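Local coordinates for glycerate dehydrogenase related protein (Thermoplasma acidophilum, PDB 3GVX), which probably reduces glyoxylate or hydroxypyruvate with NADH or NADPH as a D-2-hydroxyacid dehydrogenase, at residues 49-57 with 269-280; 84-95 with 251-259. All blocks are in the same frame, centred on the assembly; numbering follows the deposited sequence.

Interaction 1: residues 49-57 with 269-280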
loop_
_atom_site.group_PDB
_atom_site.type_symbol
_atom_site.label_atom_id
_atom_site.label_comp_id
_atom_site.label_asym_id
_atom_site.label_seq_id
_atom_site.Cartn_x
_atom_site.Cartn_y
_atom_site.Cartn_z
ATOM N N ARG B 49 -10.013 24.688 35.530
ATOM C CA ARG B 49 -9.175 23.503 35.456
ATOM C C ARG B 49 -8.658 23.192 34.053
ATOM O O ARG B 49 -7.966 22.195 33.847
ATOM C CB ARG B 49 -9.963 22.312 36.006
ATOM C CG ARG B 49 -10.576 22.587 37.357
ATOM C CD ARG B 49 -11.279 21.372 37.909
ATOM N NE ARG B 49 -10.403 20.207 37.926
ATOM C CZ ARG B 49 -10.563 19.141 37.146
ATOM N NH1 ARG B 49 -11.570 19.090 36.284
ATOM N NH2 ARG B 49 -9.709 18.129 37.221
ATOM N N THR B 50 -8.991 24.058 33.100
ATOM C CA THR B 50 -8.606 23.859 31.706
ATOM C C THR B 50 -7.106 23.734 31.493
ATOM O O THR B 50 -6.330 24.592 31.907
ATOM C CB THR B 50 -9.081 25.013 30.800
ATOM O OG1 THR B 50 -10.428 25.377 31.123
ATOM C CG2 THR B 50 -8.998 24.593 29.343
ATOM N N LYS B 51 -6.702 22.658 30.835
ATOM C CA LYS B 51 -5.298 22.434 30.532
ATOM C C LYS B 51 -5.126 22.247 29.058
ATOM O O LYS B 51 -4.110 22.599 28.489
ATOM C CB LYS B 51 -4.797 21.163 31.181
ATOM C CG LYS B 51 -4.716 21.161 32.658
ATOM C CD LYS B 51 -4.295 19.773 33.059
ATOM C CE LYS B 51 -3.870 19.709 34.496
ATOM N NZ LYS B 51 -3.470 18.315 34.806
HETATM N N MSE B 52 -6.137 21.664 28.444
HETATM C CA MSE B 52 -6.035 21.353 27.037
HETATM C C MSE B 52 -7.317 21.464 26.253
HETATM O O MSE B 52 -8.378 21.046 26.707
HETATM C CB MSE B 52 -5.439 19.946 26.886
HETATM C CG MSE B 52 -5.268 19.437 25.444
HETATM SE SE MSE B 52 -6.872 18.943 24.769
HETATM C CE MSE B 52 -6.657 17.599 24.101
ATOM N N ILE B 53 -7.187 22.006 25.050
ATOM C CA ILE B 53 -8.309 22.168 24.154
ATOM C C ILE B 53 -8.006 21.471 22.847
ATOM O O ILE B 53 -6.997 21.746 22.199
ATOM C CB ILE B 53 -8.586 23.663 23.904
ATOM C CG1 ILE B 53 -8.865 24.349 25.248
ATOM C CG2 ILE B 53 -9.754 23.837 22.939
ATOM C CD1 ILE B 53 -9.055 25.839 25.173
ATOM N N GLN B 54 -8.890 20.563 22.460
ATOM C CA GLN B 54 -8.720 19.787 21.237
ATOM C C GLN B 54 -9.756 20.075 20.155
ATOM O O GLN B 54 -10.922 19.712 20.299
ATOM C CB GLN B 54 -8.759 18.296 21.566
ATOM C CG GLN B 54 -8.634 17.408 20.354
ATOM C CD GLN B 54 -7.213 17.296 19.855
ATOM O OE1 GLN B 54 -6.324 16.833 20.571
ATOM N NE2 GLN B 54 -6.988 17.728 18.616
ATOM N N ALA B 55 -9.330 20.716 19.071
ATOM C CA ALA B 55 -10.210 20.999 17.946
ATOM C C ALA B 55 -10.312 19.691 17.157
ATOM O O ALA B 55 -9.363 18.906 17.110
ATOM C CB ALA B 55 -9.615 22.094 17.064
ATOM N N ILE B 56 -11.461 19.443 16.547
ATOM C CA ILE B 56 -11.621 18.211 15.786
ATOM C C ILE B 56 -11.317 18.449 14.324
ATOM O O ILE B 56 -11.248 17.513 13.545
ATOM C CB ILE B 56 -13.038 17.643 15.914
ATOM C CG1 ILE B 56 -14.047 18.653 15.381
ATOM C CG2 ILE B 56 -13.311 17.282 17.363
ATOM C CD1 ILE B 56 -15.332 18.050 14.887
ATOM N N SER B 57 -11.134 19.711 13.952
ATOM C CA SER B 57 -10.815 20.057 12.569
ATOM C C SER B 57 -9.305 20.078 12.364
ATOM O O SER B 57 -8.538 20.044 13.328
ATOM C CB SER B 57 -11.424 21.414 12.194
ATOM O OG SER B 57 -10.923 22.443 13.016
ATOM N N ILE B 269 -12.968 12.256 13.917
ATOM C CA ILE B 269 -13.436 12.350 15.292
ATOM C C ILE B 269 -12.721 11.394 16.239
ATOM O O ILE B 269 -12.409 11.754 17.367
ATOM C CB ILE B 269 -14.991 12.190 15.370
ATOM C CG1 ILE B 269 -15.480 12.630 16.756
ATOM C CG2 ILE B 269 -15.418 10.778 14.980
ATOM C CD1 ILE B 269 -15.279 14.130 17.020
ATOM N N GLN B 270 -12.410 10.190 15.771
ATOM C CA GLN B 270 -11.702 9.231 16.613
ATOM C C GLN B 270 -10.279 9.664 16.888
ATOM O O GLN B 270 -9.792 9.539 18.002
ATOM C CB GLN B 270 -11.682 7.853 15.970
ATOM C CG GLN B 270 -11.176 6.773 16.895
ATOM C CD GLN B 270 -11.368 5.394 16.308
ATOM O OE1 GLN B 270 -12.398 5.109 15.693
ATOM N NE2 GLN B 270 -10.382 4.528 16.497
ATOM N N LEU B 271 -9.609 10.158 15.854
ATOM C CA LEU B 271 -8.233 10.632 15.997
ATOM C C LEU B 271 -8.195 11.800 16.985
ATOM O O LEU B 271 -7.240 11.943 17.747
ATOM C CB LEU B 271 -7.662 11.057 14.633
ATOM C CG LEU B 271 -7.469 9.924 13.608
ATOM C CD1 LEU B 271 -7.290 10.512 12.211
ATOM C CD2 LEU B 271 -6.283 9.045 14.021
ATOM N N ALA B 272 -9.247 12.619 16.975
ATOM C CA ALA B 272 -9.343 13.757 17.888
ATOM C C ALA B 272 -9.341 13.267 19.335
ATOM O O ALA B 272 -8.550 13.732 20.144
ATOM C CB ALA B 272 -10.610 14.582 17.593
ATOM N N PHE B 273 -10.198 12.306 19.658
ATOM C CA PHE B 273 -10.237 11.787 21.029
ATOM C C PHE B 273 -8.959 11.076 21.409
ATOM O O PHE B 273 -8.502 11.152 22.546
ATOM C CB PHE B 273 -11.412 10.814 21.243
ATOM C CG PHE B 273 -12.765 11.459 21.176
ATOM C CD1 PHE B 273 -13.033 12.631 21.856
ATOM C CD2 PHE B 273 -13.772 10.901 20.422
ATOM C CE1 PHE B 273 -14.276 13.234 21.776
ATOM C CE2 PHE B 273 -15.009 11.501 20.348
ATOM C CZ PHE B 273 -15.255 12.669 21.024
ATOM N N GLU B 274 -8.389 10.373 20.445
ATOM C CA GLU B 274 -7.158 9.656 20.679
ATOM C C GLU B 274 -6.040 10.602 21.048
ATOM O O GLU B 274 -5.259 10.310 21.947
ATOM C CB GLU B 274 -6.787 8.809 19.462
ATOM C CG GLU B 274 -7.633 7.555 19.382
ATOM C CD GLU B 274 -7.301 6.653 18.196
ATOM O OE1 GLU B 274 -6.803 7.147 17.167
ATOM O OE2 GLU B 274 -7.554 5.436 18.287
ATOM N N ASN B 275 -5.972 11.750 20.387
ATOM C CA ASN B 275 -4.926 12.692 20.729
ATOM C C ASN B 275 -5.104 13.183 22.150
ATOM O O ASN B 275 -4.136 13.517 22.811
ATOM C CB ASN B 275 -4.895 13.901 19.796
ATOM C CG ASN B 275 -3.613 14.698 19.947
ATOM O OD1 ASN B 275 -3.632 15.912 20.166
ATOM N ND2 ASN B 275 -2.482 14.009 19.830
ATOM N N VAL B 276 -6.347 13.243 22.611
ATOM C CA VAL B 276 -6.635 13.682 23.973
ATOM C C VAL B 276 -6.058 12.698 24.979
ATOM O O VAL B 276 -5.438 13.073 25.967
ATOM C CB VAL B 276 -8.154 13.813 24.204
ATOM C CG1 VAL B 276 -8.450 13.858 25.706
ATOM C CG2 VAL B 276 -8.689 15.060 23.492
ATOM N N ARG B 277 -6.278 11.427 24.698
ATOM C CA ARG B 277 -5.786 10.353 25.525
ATOM C C ARG B 277 -4.260 10.328 25.521
ATOM O O ARG B 277 -3.629 10.158 26.558
ATOM C CB ARG B 277 -6.402 9.044 25.018
ATOM C CG ARG B 277 -5.458 7.923 24.722
ATOM C CD ARG B 277 -6.050 6.666 25.307
ATOM N NE ARG B 277 -5.488 6.372 26.621
ATOM C CZ ARG B 277 -5.979 5.472 27.467
ATOM N NH1 ARG B 277 -7.064 4.782 27.143
ATOM N NH2 ARG B 277 -5.359 5.236 28.616
ATOM N N ASN B 278 -3.676 10.536 24.348
ATOM C CA ASN B 278 -2.227 10.550 24.201
ATOM C C ASN B 278 -1.612 11.754 24.868
ATOM O O ASN B 278 -0.533 11.683 25.441
ATOM C CB ASN B 278 -1.844 10.550 22.733
ATOM C CG ASN B 278 -2.117 9.232 22.079
ATOM O OD1 ASN B 278 -2.017 9.096 20.857
ATOM N ND2 ASN B 278 -2.459 8.239 22.887
ATOM N N PHE B 279 -2.316 12.869 24.790
ATOM C CA PHE B 279 -1.840 14.080 25.405
ATOM C C PHE B 279 -1.685 13.870 26.891
ATOM O O PHE B 279 -0.722 14.333 27.483
ATOM C CB PHE B 279 -2.803 15.236 25.159
ATOM C CG PHE B 279 -2.353 16.526 25.776
ATOM C CD1 PHE B 279 -1.488 17.375 25.103
ATOM C CD2 PHE B 279 -2.766 16.877 27.051
ATOM C CE1 PHE B 279 -1.047 18.551 25.697
ATOM C CE2 PHE B 279 -2.328 18.045 27.647
ATOM C CZ PHE B 279 -1.470 18.882 26.974
ATOM N N PHE B 280 -2.625 13.161 27.499
ATOM C CA PHE B 280 -2.533 12.957 28.924
ATOM C C PHE B 280 -1.625 11.848 29.428
ATOM O O PHE B 280 -1.437 11.716 30.630
ATOM C CB PHE B 280 -3.936 12.906 29.542
ATOM C CG PHE B 280 -4.562 14.268 29.648
ATOM C CD1 PHE B 280 -5.516 14.693 28.731
ATOM C CD2 PHE B 280 -4.086 15.186 30.581
ATOM C CE1 PHE B 280 -5.977 16.009 28.731
ATOM C CE2 PHE B 280 -4.547 16.502 30.589
ATOM C CZ PHE B 280 -5.494 16.913 29.658
#

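Interaction 2: residues 84-95 with 251-259. With K (potassium ion), chain D.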
loop_
_atom_site.group_PDB
_atom_site.type_symbol
_atom_site.label_atom_id
_atom_site.label_comp_id
_atom_site.label_asym_id
_atom_site.label_seq_id
_atom_site.Cartn_x
_atom_site.Cartn_y
_atom_site.Cartn_z
ATOM N N SER B 84 -5.035 9.938 4.489
ATOM C CA SER B 84 -5.775 9.816 3.247
ATOM C C SER B 84 -4.894 10.088 2.053
ATOM O O SER B 84 -4.937 9.354 1.088
ATOM C CB SER B 84 -6.952 10.779 3.248
ATOM O OG SER B 84 -7.715 10.659 2.070
ATOM N N VAL B 85 -4.091 11.143 2.114
ATOM C CA VAL B 85 -3.227 11.478 0.987
ATOM C C VAL B 85 -2.139 10.432 0.722
ATOM O O VAL B 85 -1.837 10.132 -0.434
ATOM C CB VAL B 85 -2.556 12.881 1.153
ATOM C CG1 VAL B 85 -1.589 13.132 0.002
ATOM C CG2 VAL B 85 -3.622 13.970 1.204
ATOM N N ALA B 86 -1.555 9.880 1.785
ATOM C CA ALA B 86 -0.525 8.864 1.629
ATOM C C ALA B 86 -1.126 7.622 0.968
ATOM O O ALA B 86 -0.491 6.998 0.121
ATOM C CB ALA B 86 0.088 8.510 2.979
ATOM N N GLU B 87 -2.358 7.285 1.351
ATOM C CA GLU B 87 -3.058 6.132 0.775
ATOM C C GLU B 87 -3.354 6.342 -0.698
ATOM O O GLU B 87 -3.286 5.412 -1.493
ATOM C CB GLU B 87 -4.373 5.857 1.496
ATOM C CG GLU B 87 -4.268 5.130 2.810
ATOM C CD GLU B 87 -5.645 4.767 3.365
ATOM O OE1 GLU B 87 -6.597 4.658 2.571
ATOM O OE2 GLU B 87 -5.792 4.588 4.586
ATOM N N HIS B 88 -3.682 7.576 -1.059
ATOM C CA HIS B 88 -3.982 7.870 -2.451
ATOM C C HIS B 88 -2.722 7.821 -3.289
ATOM O O HIS B 88 -2.764 7.440 -4.453
ATOM C CB HIS B 88 -4.622 9.248 -2.619
ATOM C CG HIS B 88 -5.165 9.477 -3.986
ATOM N ND1 HIS B 88 -6.415 9.056 -4.366
ATOM C CD2 HIS B 88 -4.601 10.016 -5.095
ATOM C CE1 HIS B 88 -6.602 9.320 -5.646
ATOM N NE2 HIS B 88 -5.514 9.903 -6.110
ATOM N N ALA B 89 -1.601 8.213 -2.689
ATOM C CA ALA B 89 -0.322 8.203 -3.378
ATOM C C ALA B 89 0.123 6.770 -3.655
ATOM O O ALA B 89 0.622 6.461 -4.730
ATOM C CB ALA B 89 0.731 8.953 -2.560
ATOM N N PHE B 90 -0.070 5.876 -2.699
ATOM C CA PHE B 90 0.331 4.510 -2.952
ATOM C C PHE B 90 -0.603 3.858 -3.971
ATOM O O PHE B 90 -0.180 2.992 -4.730
ATOM C CB PHE B 90 0.445 3.719 -1.643
ATOM C CG PHE B 90 1.835 3.754 -1.049
ATOM C CD1 PHE B 90 2.796 2.830 -1.432
ATOM C CD2 PHE B 90 2.215 4.772 -0.197
ATOM C CE1 PHE B 90 4.116 2.933 -0.981
ATOM C CE2 PHE B 90 3.530 4.878 0.254
ATOM C CZ PHE B 90 4.479 3.963 -0.142
ATOM N N ALA B 91 -1.846 4.331 -4.031
ATOM C CA ALA B 91 -2.814 3.799 -4.981
ATOM C C ALA B 91 -2.388 4.112 -6.420
ATOM O O ALA B 91 -2.488 3.258 -7.305
ATOM C CB ALA B 91 -4.209 4.360 -4.694
ATOM N N LEU B 92 -1.892 5.328 -6.646
ATOM C CA LEU B 92 -1.422 5.724 -7.980
ATOM C C LEU B 92 -0.162 4.962 -8.317
ATOM O O LEU B 92 0.017 4.428 -9.407
ATOM C CB LEU B 92 -1.113 7.213 -8.014
ATOM C CG LEU B 92 -2.379 8.039 -7.936
ATOM C CD1 LEU B 92 -2.038 9.482 -7.589
ATOM C CD2 LEU B 92 -3.132 7.881 -9.257
ATOM N N LEU B 93 0.720 4.956 -7.333
ATOM C CA LEU B 93 2.005 4.295 -7.400
ATOM C C LEU B 93 1.874 2.837 -7.836
ATOM O O LEU B 93 2.519 2.404 -8.790
ATOM C CB LEU B 93 2.659 4.369 -6.033
ATOM C CG LEU B 93 4.155 4.655 -6.063
ATOM C CD1 LEU B 93 4.553 5.251 -4.717
ATOM C CD2 LEU B 93 4.935 3.394 -6.420
ATOM N N LEU B 94 1.028 2.094 -7.128
ATOM C CA LEU B 94 0.798 0.682 -7.430
ATOM C C LEU B 94 -0.004 0.453 -8.714
ATOM O O LEU B 94 0.159 -0.564 -9.368
ATOM C CB LEU B 94 0.119 -0.002 -6.238
ATOM C CG LEU B 94 1.017 -0.120 -5.005
ATOM C CD1 LEU B 94 0.173 -0.474 -3.786
ATOM C CD2 LEU B 94 2.101 -1.156 -5.265
ATOM N N ALA B 95 -0.861 1.406 -9.069
ATOM C CA ALA B 95 -1.656 1.282 -10.289
ATOM C C ALA B 95 -0.705 1.168 -11.462
ATOM O O ALA B 95 -0.872 0.329 -12.327
ATOM C CB ALA B 95 -2.574 2.494 -10.471
ATOM N N ILE B 251 -1.117 8.907 -15.028
ATOM C CA ILE B 251 -2.349 8.435 -14.426
ATOM C C ILE B 251 -2.708 9.639 -13.585
ATOM O O ILE B 251 -1.891 10.150 -12.813
ATOM C CB ILE B 251 -2.161 7.219 -13.506
ATOM C CG1 ILE B 251 -1.498 6.073 -14.264
ATOM C CG2 ILE B 251 -3.511 6.778 -12.971
ATOM C CD1 ILE B 251 -1.393 4.797 -13.469
ATOM N N LEU B 252 -3.932 10.103 -13.742
ATOM C CA LEU B 252 -4.351 11.304 -13.050
ATOM C C LEU B 252 -5.603 11.156 -12.229
ATOM O O LEU B 252 -6.445 10.295 -12.480
ATOM C CB LEU B 252 -4.588 12.423 -14.069
ATOM C CG LEU B 252 -3.485 12.697 -15.092
ATOM C CD1 LEU B 252 -4.032 13.600 -16.206
ATOM C CD2 LEU B 252 -2.279 13.321 -14.398
ATOM N N SER B 253 -5.723 12.022 -11.241
ATOM C CA SER B 253 -6.905 12.046 -10.408
ATOM C C SER B 253 -7.223 13.515 -10.101
ATOM O O SER B 253 -6.330 14.341 -9.985
ATOM C CB SER B 253 -6.714 11.220 -9.129
ATOM O OG SER B 253 -5.618 11.653 -8.359
ATOM N N PRO B 254 -8.515 13.846 -9.977
ATOM C CA PRO B 254 -9.045 15.185 -9.697
ATOM C C PRO B 254 -8.942 15.778 -8.271
ATOM O O PRO B 254 -9.960 16.080 -7.651
ATOM C CB PRO B 254 -10.490 15.072 -10.181
ATOM C CG PRO B 254 -10.820 13.648 -9.866
ATOM C CD PRO B 254 -9.600 12.921 -10.342
ATOM N N HIS B 255 -7.725 15.946 -7.757
ATOM C CA HIS B 255 -7.549 16.552 -6.441
ATOM C C HIS B 255 -8.448 15.899 -5.394
ATOM O O HIS B 255 -9.140 16.597 -4.654
ATOM C CB HIS B 255 -7.906 18.038 -6.545
ATOM C CG HIS B 255 -7.138 18.922 -5.619
ATOM N ND1 HIS B 255 -6.271 19.895 -6.071
ATOM C CD2 HIS B 255 -7.073 18.956 -4.269
ATOM C CE1 HIS B 255 -5.701 20.488 -5.037
ATOM N NE2 HIS B 255 -6.171 19.935 -3.933
ATOM N N VAL B 256 -8.448 14.570 -5.337
ATOM C CA VAL B 256 -9.271 13.835 -4.379
ATOM C C VAL B 256 -8.438 13.067 -3.360
ATOM O O VAL B 256 -8.977 12.322 -2.563
ATOM C CB VAL B 256 -10.183 12.816 -5.091
ATOM C CG1 VAL B 256 -11.267 13.528 -5.920
ATOM C CG2 VAL B 256 -9.323 11.901 -5.963
ATOM N N ALA B 257 -7.124 13.251 -3.386
ATOM C CA ALA B 257 -6.245 12.533 -2.465
ATOM C C ALA B 257 -6.614 12.722 -0.991
ATOM O O ALA B 257 -6.667 11.760 -0.230
ATOM C CB ALA B 257 -4.783 12.932 -2.700
ATOM N N GLY B 258 -6.901 13.959 -0.596
ATOM C CA GLY B 258 -7.257 14.230 0.791
ATOM C C GLY B 258 -8.748 14.306 1.036
ATOM O O GLY B 258 -9.216 14.978 1.955
ATOM N N GLY B 259 -9.498 13.605 0.203
ATOM C CA GLY B 259 -10.940 13.619 0.306
ATOM C C GLY B 259 -11.477 14.640 -0.679
ATOM O O GLY B 259 -10.950 14.795 -1.777
HETATM K K K D . -7.989 9.502 -2.219
HETATM O O HOH W 1 -7.136 8.220 -0.161
#

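Interaction 1: residues 49-57 with 269-280
Met52, modelled as selenomethionine, reaches from strand 52-55 to Val276, Phe279 and Phe280 on residues 269-280. Its CB lies 3.7 Å from Phe279 CE2 and also touches Phe280 CZ. The next atom, CG, is anti to the backbone N (chi1 179°), which places it over the face of the Phe279 ring. There it sits 3.9 Å from the ring centroid and 10° off the ring normal, a CH-pi contact. SE stands farther above the face, 5.4 Å from the Phe279 centroid, as a distant Met-aromatic contact. The chain then bends, and CE ends against Val276 CG2. That last approach is unusually short, so the exact position of the methyl is doubtful.

The Phe279 ring in turn directs its CD2 edge at a face of the Phe280 ring. Lys51 CD comes to the edge of Phe280, 4.1 Å from CE2, while Lys51 NZ turns to a salt bridge with Glu36. This is helix-on-sheet packing in the flavodoxin-like substrate domain of the family. Strand 52-55 belongs to its five-stranded parallel sheet, and helix 269-279 runs nearly antiparallel to this strand.

Further along, Gln54 lays CB against Val276 CG2 and CG against the Ala272 carbonyl. Its NE2 donates a nearly straight bond to Ala55 O (3.0 Å, N-H...O angle 175°), which helps fix the rotation of the amide. Beyond the strand, Ile56 CG2 packs on two side chains of the helix, 3.7 Å from Ile269 CD1 and 3.8 Å from Ala272 CB.

Interaction 2: residues 84-95 with 251-259
His88 and Ala257 form the dense part of this contact. Ala257 CA sits over one face of the imidazole, 4.0 Å from its centroid. Both ring nitrogens are engaged. NE2 donates to Ser253 OG (2.9 Å, bent to 147°), which is itself hydrogen-bonded to Asp234 and so positioned. ND1 binds a potassium ion at 2.7 Å, so the ring is held from both ends. With chi1 at -169°, the imidazole points away from the backbone N of His88 and reaches residues 253-257. One turn back along the helix, Ser84 OG donates to Ala257 O at 2.8 Å, in the carbonyl plane.

The carbonyls of Val256 and Ala257 also coordinate the potassium. A water at 2.6 Å and Thr117 OG1 of the second subunit bind it too, so the ion joins the subunits. Solvent reaches little here: Gly258 and Gly259 are only partly exposed. The other end is sparser and wholly apolar: Leu92 CD2 meets Ile251 CG2 at 3.9 Å, and Ala95 CB meets Ile251 CD1 at 4.0 Å.

Helix 132-143 packs against Val85 and Phe90, strand 176-179 against Ala89 and Leu93, and strand 230-233 against Leu92 and Ile251.

Overall arrangement
Both segments of interaction 2 fall between those of interaction 1 in the chain: the order is 49-57, 84-95, 251-259, 269-280. The centres lie 28 Å apart, with nearest atoms about 8 Å apart, and the two do not meet. Interaction 1 belongs to the domain built on the five-stranded parallel sheet. Interaction 2 lies at strand 250-252, an edge of the seven-stranded Rossmann-type sheet. The chain passes from the first domain to the second by way of helix 79-97 and returns after strand 250-252 to helix 266-279. The C-terminal helix thus completes the N-terminal domain. In this family the active site probably lies in the cleft between the two domains.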